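Local coordinates for protein glycerol-3-phosphate dehydrogenase [NAD(+)] (PDB 6IUY) that probably interconverts dihydroxyacetone phosphate and sn-glycerol 3-phosphate with NAD as cofactor, and joins this dehydrogenase to a phosphatase-like domain, giving a direct route to glycerol, at residues L337-R342 with Q362-V368; H353-H357 with T379-R383; A386-Q390 with I574-R578. One frame throughout, in Å; residues are numbered along the deposited sequence.

Interaction 1 of 3, residues L337-R342 with Q362-V368; sequences LIEAVR and QLAAARV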
loop_
_atom_site.group_PDB
_atom_site.type_symbol
_atom_site.label_atom_id
_atom_site.label_comp_id
_atom_site.label_asym_id
_atom_site.label_seq_id
_atom_site.Cartn_x
_atom_site.Cartn_y
_atom_site.Cartn_z
ATOM N N LEU A 337 20.231 9.112 -33.276
ATOM C CA LEU A 337 19.741 8.091 -32.372
ATOM C C LEU A 337 20.564 6.814 -32.476
ATOM O O LEU A 337 20.904 6.209 -31.465
ATOM C CB LEU A 337 18.267 7.804 -32.660
ATOM C CG LEU A 337 17.684 6.631 -31.871
ATOM C CD1 LEU A 337 17.730 6.879 -30.361
ATOM C CD2 LEU A 337 16.288 6.326 -32.321
ATOM N N ILE A 338 20.890 6.417 -33.702
ATOM C CA ILE A 338 21.698 5.219 -33.930
ATOM C C ILE A 338 23.091 5.395 -33.333
ATOM O O ILE A 338 23.607 4.528 -32.636
ATOM C CB ILE A 338 21.823 4.886 -35.434
ATOM C CG1 ILE A 338 20.434 4.751 -36.054
ATOM C CG2 ILE A 338 22.648 3.599 -35.638
ATOM C CD1 ILE A 338 19.528 3.829 -35.251
ATOM N N GLU A 339 23.695 6.542 -33.585
ATOM C CA GLU A 339 25.037 6.762 -33.098
ATOM C C GLU A 339 25.065 6.816 -31.568
ATOM O O GLU A 339 26.026 6.347 -30.949
ATOM C CB GLU A 339 25.619 8.041 -33.700
ATOM C CG GLU A 339 26.986 8.416 -33.149
ATOM C CD GLU A 339 26.993 9.794 -32.496
ATOM O OE1 GLU A 339 26.555 10.764 -33.154
ATOM O OE2 GLU A 339 27.425 9.898 -31.319
ATOM N N ALA A 340 24.022 7.386 -30.960
ATOM C CA ALA A 340 23.944 7.469 -29.500
ATOM C C ALA A 340 23.928 6.084 -28.869
ATOM O O ALA A 340 24.491 5.854 -27.794
ATOM C CB ALA A 340 22.679 8.262 -29.068
ATOM N N VAL A 341 23.249 5.168 -29.548
ATOM C CA VAL A 341 22.988 3.839 -29.027
ATOM C C VAL A 341 24.070 2.799 -29.376
ATOM O O VAL A 341 24.244 1.812 -28.657
ATOM C CB VAL A 341 21.623 3.337 -29.553
ATOM C CG1 VAL A 341 21.389 1.898 -29.157
ATOM C CG2 VAL A 341 20.495 4.230 -29.040
ATOM N N ARG A 342 24.813 3.010 -30.461
ATOM C CA ARG A 342 25.592 1.901 -31.010
ATOM C C ARG A 342 26.594 1.350 -30.006
ATOM O O ARG A 342 26.648 0.139 -29.803
ATOM C CB ARG A 342 26.305 2.299 -32.312
ATOM C CG ARG A 342 27.411 3.327 -32.163
ATOM C CD ARG A 342 28.129 3.552 -33.490
ATOM N NE ARG A 342 28.972 4.736 -33.428
ATOM C CZ ARG A 342 29.026 5.670 -34.368
ATOM N NH1 ARG A 342 28.284 5.559 -35.462
ATOM N NH2 ARG A 342 29.821 6.715 -34.205
ATOM N N GLN A 362 12.930 2.139 -35.019
ATOM C CA GLN A 362 14.146 2.655 -35.647
ATOM C C GLN A 362 15.363 1.871 -35.199
ATOM O O GLN A 362 16.188 1.509 -36.016
ATOM C CB GLN A 362 14.383 4.133 -35.324
ATOM C CG GLN A 362 13.465 5.127 -36.021
ATOM C CD GLN A 362 13.781 6.575 -35.632
ATOM O OE1 GLN A 362 14.941 7.012 -35.666
ATOM N NE2 GLN A 362 12.744 7.322 -35.255
ATOM N N LEU A 363 15.490 1.643 -33.892
ATOM C CA LEU A 363 16.633 0.906 -33.358
ATOM C C LEU A 363 16.678 -0.558 -33.810
ATOM O O LEU A 363 17.765 -1.125 -33.953
ATOM C CB LEU A 363 16.635 0.960 -31.828
ATOM C CG LEU A 363 16.885 2.327 -31.195
ATOM C CD1 LEU A 363 16.686 2.243 -29.697
ATOM C CD2 LEU A 363 18.283 2.848 -31.526
ATOM N N ALA A 364 15.507 -1.168 -33.994
ATOM C CA ALA A 364 15.400 -2.548 -34.458
ATOM C C ALA A 364 15.962 -2.675 -35.875
ATOM O O ALA A 364 16.912 -3.431 -36.115
ATOM C CB ALA A 364 13.937 -3.021 -34.425
ATOM N N ALA A 365 15.333 -1.937 -36.795
ATOM C CA ALA A 365 15.764 -1.785 -38.187
ATOM C C ALA A 365 17.268 -1.569 -38.340
ATOM O O ALA A 365 17.868 -2.110 -39.254
ATOM C CB ALA A 365 15.010 -0.623 -38.840
ATOM N N ALA A 366 17.879 -0.786 -37.456
ATOM C CA ALA A 366 19.322 -0.534 -37.532
ATOM C C ALA A 366 20.167 -1.696 -37.028
ATOM O O ALA A 366 21.368 -1.740 -37.288
ATOM C CB ALA A 366 19.686 0.723 -36.760
ATOM N N ARG A 367 19.553 -2.613 -36.285
ATOM C CA ARG A 367 20.264 -3.778 -35.761
ATOM C C ARG A 367 21.454 -3.360 -34.933
ATOM O O ARG A 367 22.504 -3.984 -34.967
ATOM C CB ARG A 367 20.714 -4.697 -36.904
ATOM C CG ARG A 367 19.555 -5.254 -37.728
ATOM C CD ARG A 367 20.038 -6.037 -38.934
ATOM N NE ARG A 367 18.918 -6.598 -39.693
ATOM C CZ ARG A 367 19.047 -7.358 -40.781
ATOM N NH1 ARG A 367 20.254 -7.660 -41.253
ATOM N NH2 ARG A 367 17.964 -7.815 -41.399
ATOM N N VAL A 368 21.284 -2.284 -34.187
ATOM C CA VAL A 368 22.387 -1.695 -33.456
ATOM C C VAL A 368 22.351 -2.110 -31.976
ATOM O O VAL A 368 23.308 -1.883 -31.235
ATOM C CB VAL A 368 22.353 -0.160 -33.613
ATOM C CG1 VAL A 368 21.089 0.416 -33.000
ATOM C CG2 VAL A 368 23.592 0.482 -33.033
#
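L363 reaches from helix 356-366 into the side of helix 337-342, and its CD2 methyl is the point on which three residues of the shorter helix converge. Take the side chain from its root: CB does little across the contact, because the bond from CA runs past the partner helix. CG sits opposite the carbonyl carbon (chi1 -67°) and turns the end of the chain inward, coming within 4.2 Å of L337 CD2. Beyond it, CD2 meets V341 CG2 tip to tip at 3.6 Å, lies 3.8 Å from L337 CG, whose side chain crosses it at about a right angle, and has I338 CD1 sliding past it in the opposite direction. That same I338 CD1 then presses on A366 CB at 3.5 Å, a tight carbon pair. Past A366 the chain leaves the helix at R367 through a Schellman motif, and V368 swings back to the partner: its CG1 packs 4.1 Å from V341 CG1. At the other end, L337 CD2 lies 3.7 Å from Q362 OE1, a van der Waals touch of a methyl on the amide oxygen. The two short helical axes pass 10.4 Å apart at -71°. V341 also rests on L347, and L363 on F349, of strand 346-349, so this is helix-on-helix packing over the parallel part of the mixed sheet of the Rossmann-type NAD-binding domain.

Interaction 2 of 3, residues H353-H357 with T379-R383; sequences HQFMH and TKGMR. With NAD (nicotinamide-adenine-dinucleotide), chain C; 13P (1,3-dihydroxyacetonephosphate), chain D.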
loop_
_atom_site.group_PDB
_atom_site.type_symbol
_atom_site.label_atom_id
_atom_site.label_comp_id
_atom_site.label_asym_id
_atom_site.label_seq_id
_atom_site.Cartn_x
_atom_site.Cartn_y
_atom_site.Cartn_z
ATOM N N HIS A 353 5.951 8.937 -23.844
ATOM C CA HIS A 353 5.681 7.586 -24.325
ATOM C C HIS A 353 5.069 7.478 -25.725
ATOM O O HIS A 353 5.137 6.416 -26.335
ATOM C CB HIS A 353 4.789 6.853 -23.336
ATOM C CG HIS A 353 3.349 7.232 -23.424
ATOM N ND1 HIS A 353 2.817 8.294 -22.728
ATOM C CD2 HIS A 353 2.321 6.671 -24.100
ATOM C CE1 HIS A 353 1.520 8.370 -22.971
ATOM N NE2 HIS A 353 1.197 7.403 -23.812
ATOM N N GLN A 354 4.496 8.546 -26.260
ATOM C CA GLN A 354 3.916 8.435 -27.601
ATOM C C GLN A 354 4.987 8.241 -28.681
ATOM O O GLN A 354 4.678 7.837 -29.800
ATOM C CB GLN A 354 3.091 9.666 -27.939
ATOM C CG GLN A 354 3.883 10.925 -27.908
ATOM C CD GLN A 354 3.767 11.640 -26.582
ATOM O OE1 GLN A 354 3.959 11.038 -25.520
ATOM N NE2 GLN A 354 3.457 12.934 -26.628
ATOM N N PHE A 355 6.240 8.515 -28.332
ATOM C CA PHE A 355 7.345 8.464 -29.286
ATOM C C PHE A 355 8.069 7.130 -29.234
ATOM O O PHE A 355 8.907 6.836 -30.103
ATOM C CB PHE A 355 8.341 9.605 -29.017
ATOM C CG PHE A 355 7.732 10.956 -29.139
ATOM C CD1 PHE A 355 6.992 11.295 -30.268
ATOM C CD2 PHE A 355 7.838 11.865 -28.116
ATOM C CE1 PHE A 355 6.398 12.529 -30.377
ATOM C CE2 PHE A 355 7.240 13.110 -28.212
ATOM C CZ PHE A 355 6.518 13.445 -29.350
ATOM N N MET A 356 7.751 6.325 -28.222
ATOM C CA MET A 356 8.607 5.191 -27.876
ATOM C C MET A 356 8.527 4.087 -28.895
ATOM O O MET A 356 9.537 3.441 -29.182
ATOM C CB MET A 356 8.260 4.636 -26.502
ATOM C CG MET A 356 9.093 5.280 -25.412
ATOM S SD MET A 356 10.837 4.865 -25.584
ATOM C CE MET A 356 11.513 6.117 -24.567
ATOM N N HIS A 357 7.333 3.871 -29.439
ATOM C CA HIS A 357 7.156 2.811 -30.418
ATOM C C HIS A 357 8.030 3.077 -31.657
ATOM O O HIS A 357 8.747 2.192 -32.123
ATOM C CB HIS A 357 5.686 2.688 -30.811
ATOM C CG HIS A 357 5.404 1.544 -31.739
ATOM N ND1 HIS A 357 5.619 0.235 -31.389
ATOM C CD2 HIS A 357 4.909 1.526 -33.000
ATOM C CE1 HIS A 357 5.273 -0.554 -32.398
ATOM N NE2 HIS A 357 4.840 0.205 -33.381
ATOM N N THR A 379 9.918 5.472 -18.448
ATOM C CA THR A 379 8.803 6.076 -19.170
ATOM C C THR A 379 7.413 5.606 -18.713
ATOM O O THR A 379 7.202 4.422 -18.420
ATOM C CB THR A 379 8.965 5.796 -20.678
ATOM O OG1 THR A 379 10.120 6.494 -21.157
ATOM C CG2 THR A 379 7.730 6.249 -21.478
ATOM N N LYS A 380 6.456 6.532 -18.693
ATOM C CA LYS A 380 5.109 6.238 -18.218
ATOM C C LYS A 380 4.109 6.474 -19.338
ATOM O O LYS A 380 4.127 7.515 -20.014
ATOM C CB LYS A 380 4.785 7.093 -16.975
ATOM C CG LYS A 380 5.638 6.706 -15.777
ATOM C CD LYS A 380 5.573 7.705 -14.626
ATOM C CE LYS A 380 6.593 7.323 -13.570
ATOM N NZ LYS A 380 6.689 8.280 -12.416
ATOM N N GLY A 381 3.264 5.482 -19.566
ATOM C CA GLY A 381 2.406 5.470 -20.736
ATOM C C GLY A 381 2.428 4.064 -21.295
ATOM O O GLY A 381 3.245 3.212 -20.884
ATOM N N MET A 382 1.525 3.800 -22.222
ATOM C CA MET A 382 1.445 2.472 -22.803
ATOM C C MET A 382 1.038 2.544 -24.261
ATOM O O MET A 382 0.544 3.576 -24.731
ATOM C CB MET A 382 0.447 1.601 -22.037
ATOM C CG MET A 382 -1.006 2.055 -22.150
ATOM S SD MET A 382 -2.137 0.751 -21.614
ATOM C CE MET A 382 -3.689 1.617 -21.669
ATOM N N ARG A 383 1.241 1.447 -24.981
ATOM C CA ARG A 383 0.646 1.322 -26.300
ATOM C C ARG A 383 -0.459 0.293 -26.223
ATOM O O ARG A 383 -0.326 -0.722 -25.533
ATOM C CB ARG A 383 1.689 0.920 -27.368
ATOM C CG ARG A 383 1.111 0.950 -28.804
ATOM C CD ARG A 383 2.150 0.591 -29.870
ATOM N NE ARG A 383 2.324 -0.854 -29.992
ATOM C CZ ARG A 383 1.960 -1.572 -31.050
ATOM N NH1 ARG A 383 2.160 -2.883 -31.059
ATOM N NH2 ARG A 383 1.411 -0.980 -32.105
HETATM P PA NAD C . 9.251 16.049 -21.364
HETATM O O1A NAD C . 10.109 17.077 -20.750
HETATM O O2A NAD C . 7.840 15.988 -20.794
HETATM O O5B NAD C . 9.094 16.311 -22.963
HETATM C C5B NAD C . 10.097 17.049 -23.677
HETATM C C4B NAD C . 10.801 16.122 -24.700
HETATM O O4B NAD C . 9.961 15.783 -25.640
HETATM C C3B NAD C . 11.899 16.906 -25.425
HETATM O O3B NAD C . 13.141 16.590 -24.992
HETATM C C2B NAD C . 11.735 16.508 -26.905
HETATM O O2B NAD C . 13.085 16.180 -27.459
HETATM C C1B NAD C . 10.948 15.489 -26.867
HETATM N N9A NAD C . 10.240 15.400 -28.074
HETATM C C8A NAD C . 9.397 16.300 -28.630
HETATM N N7A NAD C . 8.958 15.774 -29.796
HETATM C C5A NAD C . 9.543 14.560 -29.975
HETATM C C6A NAD C . 9.466 13.619 -30.986
HETATM N N6A NAD C . 8.695 13.715 -32.178
HETATM N N1A NAD C . 10.153 12.474 -30.891
HETATM C C2A NAD C . 10.939 12.252 -29.799
HETATM N N3A NAD C . 11.029 13.174 -28.814
HETATM C C4A NAD C . 10.327 14.325 -28.907
HETATM O O3 NAD C . 9.972 14.629 -21.158
HETATM P PN NAD C . 10.385 13.942 -19.770
HETATM O O1N NAD C . 10.178 14.894 -18.605
HETATM O O2N NAD C . 11.829 13.495 -19.800
HETATM O O5D NAD C . 9.400 12.729 -19.548
HETATM C C5D NAD C . 9.468 11.570 -20.358
HETATM C C4D NAD C . 8.896 10.406 -19.535
HETATM O O4D NAD C . 9.282 10.501 -18.276
HETATM C C3D NAD C . 7.385 10.515 -19.524
HETATM O O3D NAD C . 6.861 9.308 -19.796
HETATM C C2D NAD C . 7.023 10.954 -18.077
HETATM O O2D NAD C . 5.645 10.471 -17.798
HETATM C C1D NAD C . 7.953 10.402 -17.350
HETATM N N1N NAD C . 8.237 11.063 -16.092
HETATM C C2N NAD C . 8.334 12.434 -15.981
HETATM C C3N NAD C . 8.613 13.022 -14.748
HETATM C C7N NAD C . 8.687 14.562 -14.662
HETATM O O7N NAD C . 8.646 15.119 -13.582
HETATM N N7N NAD C . 8.821 15.315 -15.884
HETATM C C4N NAD C . 8.802 12.251 -13.621
HETATM C C5N NAD C . 8.736 10.873 -13.730
HETATM C C6N NAD C . 8.463 10.296 -14.971
HETATM P P 13P D . 3.355 14.626 -14.316
HETATM O O1P 13P D . 3.467 13.537 -13.276
HETATM O O2P 13P D . 4.264 15.734 -13.868
HETATM O O3P 13P D . 1.917 15.071 -14.358
HETATM O O1 13P D . 3.769 14.221 -15.805
HETATM C C1 13P D . 4.019 12.890 -16.193
HETATM C C2 13P D . 4.965 12.341 -15.177
HETATM O O2 13P D . 5.764 13.079 -14.642
HETATM C C3 13P D . 4.930 10.887 -14.802
HETATM O O3 13P D . 5.144 10.783 -13.402
#
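The imidazole of H357 and the guanidinium of R383 lie flat on one another, their planes 5° apart and their centres separated by 4.1 Å. R383 CZ sits against H357 CE1, while R383 CD meets the same face of the ring nearer its rim. A bend at chi3 of R383 folds the guanidinium back along the imidazole, and its NE is held by Q390 of the next strand. H353 is turned differently: its CG occupies the position between backbone N and carbonyl carbon (chi1 78°), which lays the ring over the chain at G381. There G381 CA stands 3.4 Å from the H353 ring centroid, almost on the ring normal, a CH-pi contact that leaves no room for a side chain. H353 is fixed by E570 at NE2 and Q563 at ND1, and E570 also takes the amide of M382. Beside it, T379 CG2 packs on H353 CB at 3.5 Å, and T379 OG1 bonds to the carbonyl of A351.

The ligands lie alongside. F355 puts one ring face against the NAD adenine, while K380 N donates to NAD O3D at 3.0 Å with a nearly straight bond (172°). The extended K380 side chain carries NZ to 13P O3, 3.1 Å away, and D519 forms a salt bridge with K380 NZ. Chemically, one lysine bridges cofactor ribose and substrate through backbone N and NZ, and the buried H353 imidazole, packed on G381, probably helps set the path of the chain that carries K380.

Interaction 3 of 3, residues A386-Q390 with I574-R578; sequences AEGPQ and ILHAR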
loop_
_atom_site.group_PDB
_atom_site.type_symbol
_atom_site.label_atom_id
_atom_site.label_comp_id
_atom_site.label_asym_id
_atom_site.label_seq_id
_atom_site.Cartn_x
_atom_site.Cartn_y
_atom_site.Cartn_z
ATOM N N ALA A 386 -3.258 -5.560 -29.624
ATOM C CA ALA A 386 -4.118 -6.743 -29.514
ATOM C C ALA A 386 -5.158 -6.571 -28.421
ATOM O O ALA A 386 -5.294 -7.434 -27.555
ATOM C CB ALA A 386 -3.283 -7.985 -29.237
ATOM N N GLU A 387 -5.851 -5.436 -28.440
ATOM C CA GLU A 387 -6.831 -5.099 -27.401
ATOM C C GLU A 387 -6.280 -5.207 -25.970
ATOM O O GLU A 387 -7.040 -5.392 -25.021
ATOM C CB GLU A 387 -8.071 -5.983 -27.546
ATOM C CG GLU A 387 -8.957 -5.594 -28.722
ATOM C CD GLU A 387 -10.132 -6.548 -28.918
ATOM O OE1 GLU A 387 -10.086 -7.680 -28.378
ATOM O OE2 GLU A 387 -11.103 -6.167 -29.613
ATOM N N GLY A 388 -4.965 -5.075 -25.818
ATOM C CA GLY A 388 -4.342 -5.156 -24.507
ATOM C C GLY A 388 -3.305 -4.072 -24.241
ATOM O O GLY A 388 -2.880 -3.349 -25.146
ATOM N N PRO A 389 -2.893 -3.939 -22.979
ATOM C CA PRO A 389 -1.836 -2.977 -22.644
ATOM C C PRO A 389 -0.437 -3.471 -22.985
ATOM O O PRO A 389 -0.079 -4.585 -22.595
ATOM C CB PRO A 389 -1.975 -2.824 -21.132
ATOM C CG PRO A 389 -2.508 -4.141 -20.696
ATOM C CD PRO A 389 -3.455 -4.586 -21.783
ATOM N N GLN A 390 0.350 -2.655 -23.677
ATOM C CA GLN A 390 1.775 -2.926 -23.816
ATOM C C GLN A 390 2.534 -1.791 -23.144
ATOM O O GLN A 390 2.515 -0.661 -23.636
ATOM C CB GLN A 390 2.169 -3.060 -25.295
ATOM C CG GLN A 390 3.668 -3.133 -25.541
ATOM C CD GLN A 390 4.033 -3.254 -27.023
ATOM O OE1 GLN A 390 3.824 -2.329 -27.812
ATOM N NE2 GLN A 390 4.586 -4.401 -27.401
ATOM N N ILE A 574 -8.827 -0.124 -24.183
ATOM C CA ILE A 574 -8.839 -1.465 -23.612
ATOM C C ILE A 574 -10.131 -1.777 -22.835
ATOM O O ILE A 574 -10.652 -2.893 -22.922
ATOM C CB ILE A 574 -7.607 -1.677 -22.700
ATOM C CG1 ILE A 574 -6.320 -1.494 -23.522
ATOM C CG2 ILE A 574 -7.641 -3.053 -22.038
ATOM C CD1 ILE A 574 -5.070 -1.343 -22.697
ATOM N N LEU A 575 -10.660 -0.801 -22.094
ATOM C CA LEU A 575 -11.881 -1.025 -21.311
ATOM C C LEU A 575 -13.063 -1.272 -22.236
ATOM O O LEU A 575 -13.888 -2.158 -21.993
ATOM C CB LEU A 575 -12.187 0.164 -20.381
ATOM C CG LEU A 575 -11.189 0.452 -19.245
ATOM C CD1 LEU A 575 -11.743 1.480 -18.272
ATOM C CD2 LEU A 575 -10.777 -0.811 -18.500
ATOM N N HIS A 576 -13.149 -0.479 -23.295
ATOM C CA HIS A 576 -14.238 -0.623 -24.249
ATOM C C HIS A 576 -14.152 -1.990 -24.916
ATOM O O HIS A 576 -15.134 -2.734 -24.978
ATOM C CB HIS A 576 -14.186 0.489 -25.291
ATOM C CG HIS A 576 -15.198 0.344 -26.380
ATOM N ND1 HIS A 576 -16.538 0.615 -26.194
ATOM C CD2 HIS A 576 -15.068 -0.030 -27.675
ATOM C CE1 HIS A 576 -17.189 0.406 -27.323
ATOM N NE2 HIS A 576 -16.321 0.012 -28.238
ATOM N N ALA A 577 -12.957 -2.322 -25.388
ATOM C CA ALA A 577 -12.727 -3.579 -26.082
ATOM C C ALA A 577 -13.121 -4.789 -25.238
ATOM O O ALA A 577 -13.792 -5.699 -25.732
ATOM C CB ALA A 577 -11.270 -3.683 -26.505
ATOM N N ARG A 578 -12.708 -4.804 -23.973
ATOM C CA ARG A 578 -12.966 -5.942 -23.098
ATOM C C ARG A 578 -14.294 -5.824 -22.377
ATOM O O ARG A 578 -14.610 -6.661 -21.534
ATOM C CB ARG A 578 -11.865 -6.091 -22.043
ATOM C CG ARG A 578 -10.452 -6.084 -22.561
ATOM C CD ARG A 578 -9.921 -7.479 -22.804
ATOM N NE ARG A 578 -8.522 -7.409 -23.228
ATOM C CZ ARG A 578 -7.482 -7.602 -22.420
ATOM N NH1 ARG A 578 -7.677 -7.902 -21.142
ATOM N NH2 ARG A 578 -6.246 -7.499 -22.887
#
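E387 and I574 bring their backbones together, CA atoms 5.6 Å apart, where the turn before strand 388-391 meets the last turn of helix 564-577. A386 and E387 both have positive phi, which swings the chain round from strand 382-385 into its antiparallel partner and leaves the carbonyl of E387 facing the helix end.

R578 takes up that carbonyl. Its side chain bends at chi2 (-94°), and NE and NH2 then both approach E387 O, each at 3.1 Å. The N-H directions miss the oxygen by a wide margin, with angles near 125°, and both bonds are weak: one acceptor is shared by two donors of a single guanidinium. NH2 also lies 3.4 Å from G388 CA, where the lack of a side chain lets the guanidinium come close. Beside the guanidinium, the CB of I574 is directed at the strand. Its CD1 methyl ends over the peptide joining G388 to P389, 3.4 Å from P389 N, and touches the proline ring at CD, 3.7 Å off, the two side chains crossing at about a right angle. I574 CG2 turns instead toward E387 O. One turn on, the methyl of A577 lies alongside the extended side chain of E387, closest at CG, with A577 CB 3.7 Å from E387 CG and the carboxylate continuing past it.

M382 of the neighbouring strand touches both I574 and P389, and I502 of helix 481-502 also packs on P389. The chemistry is thus mostly apolar, with a small polar addition: an isoleucine methyl on a glycine-proline peptide joins hairpin to helix, and the forked but poorly aligned arginine probably adds a modest electrostatic pull on the turn carbonyl.

In the fold
Following the chain from the N terminus, strands 257-262 and 293-297 of the dehydrogenase sheet come before helix 337-342, which opens interaction 1. Strand 346-349 follows, then 353-357 opens interaction 2 at the start of helix 356-366, whose far end closes interaction 1 at 362-368. Strand 374-377 leads to 379-383, which closes interaction 2, so these two loops cross and share one helix. Directly afterwards, 386-390 opens interaction 3, a long loop closed only at 574-578, within the helical C-terminal part. Interaction 3 follows both in series. It touches interaction 2 through the hairpin of strands 382-385 and 388-391, which thus connects the nucleotide-binding part to helix 564-577.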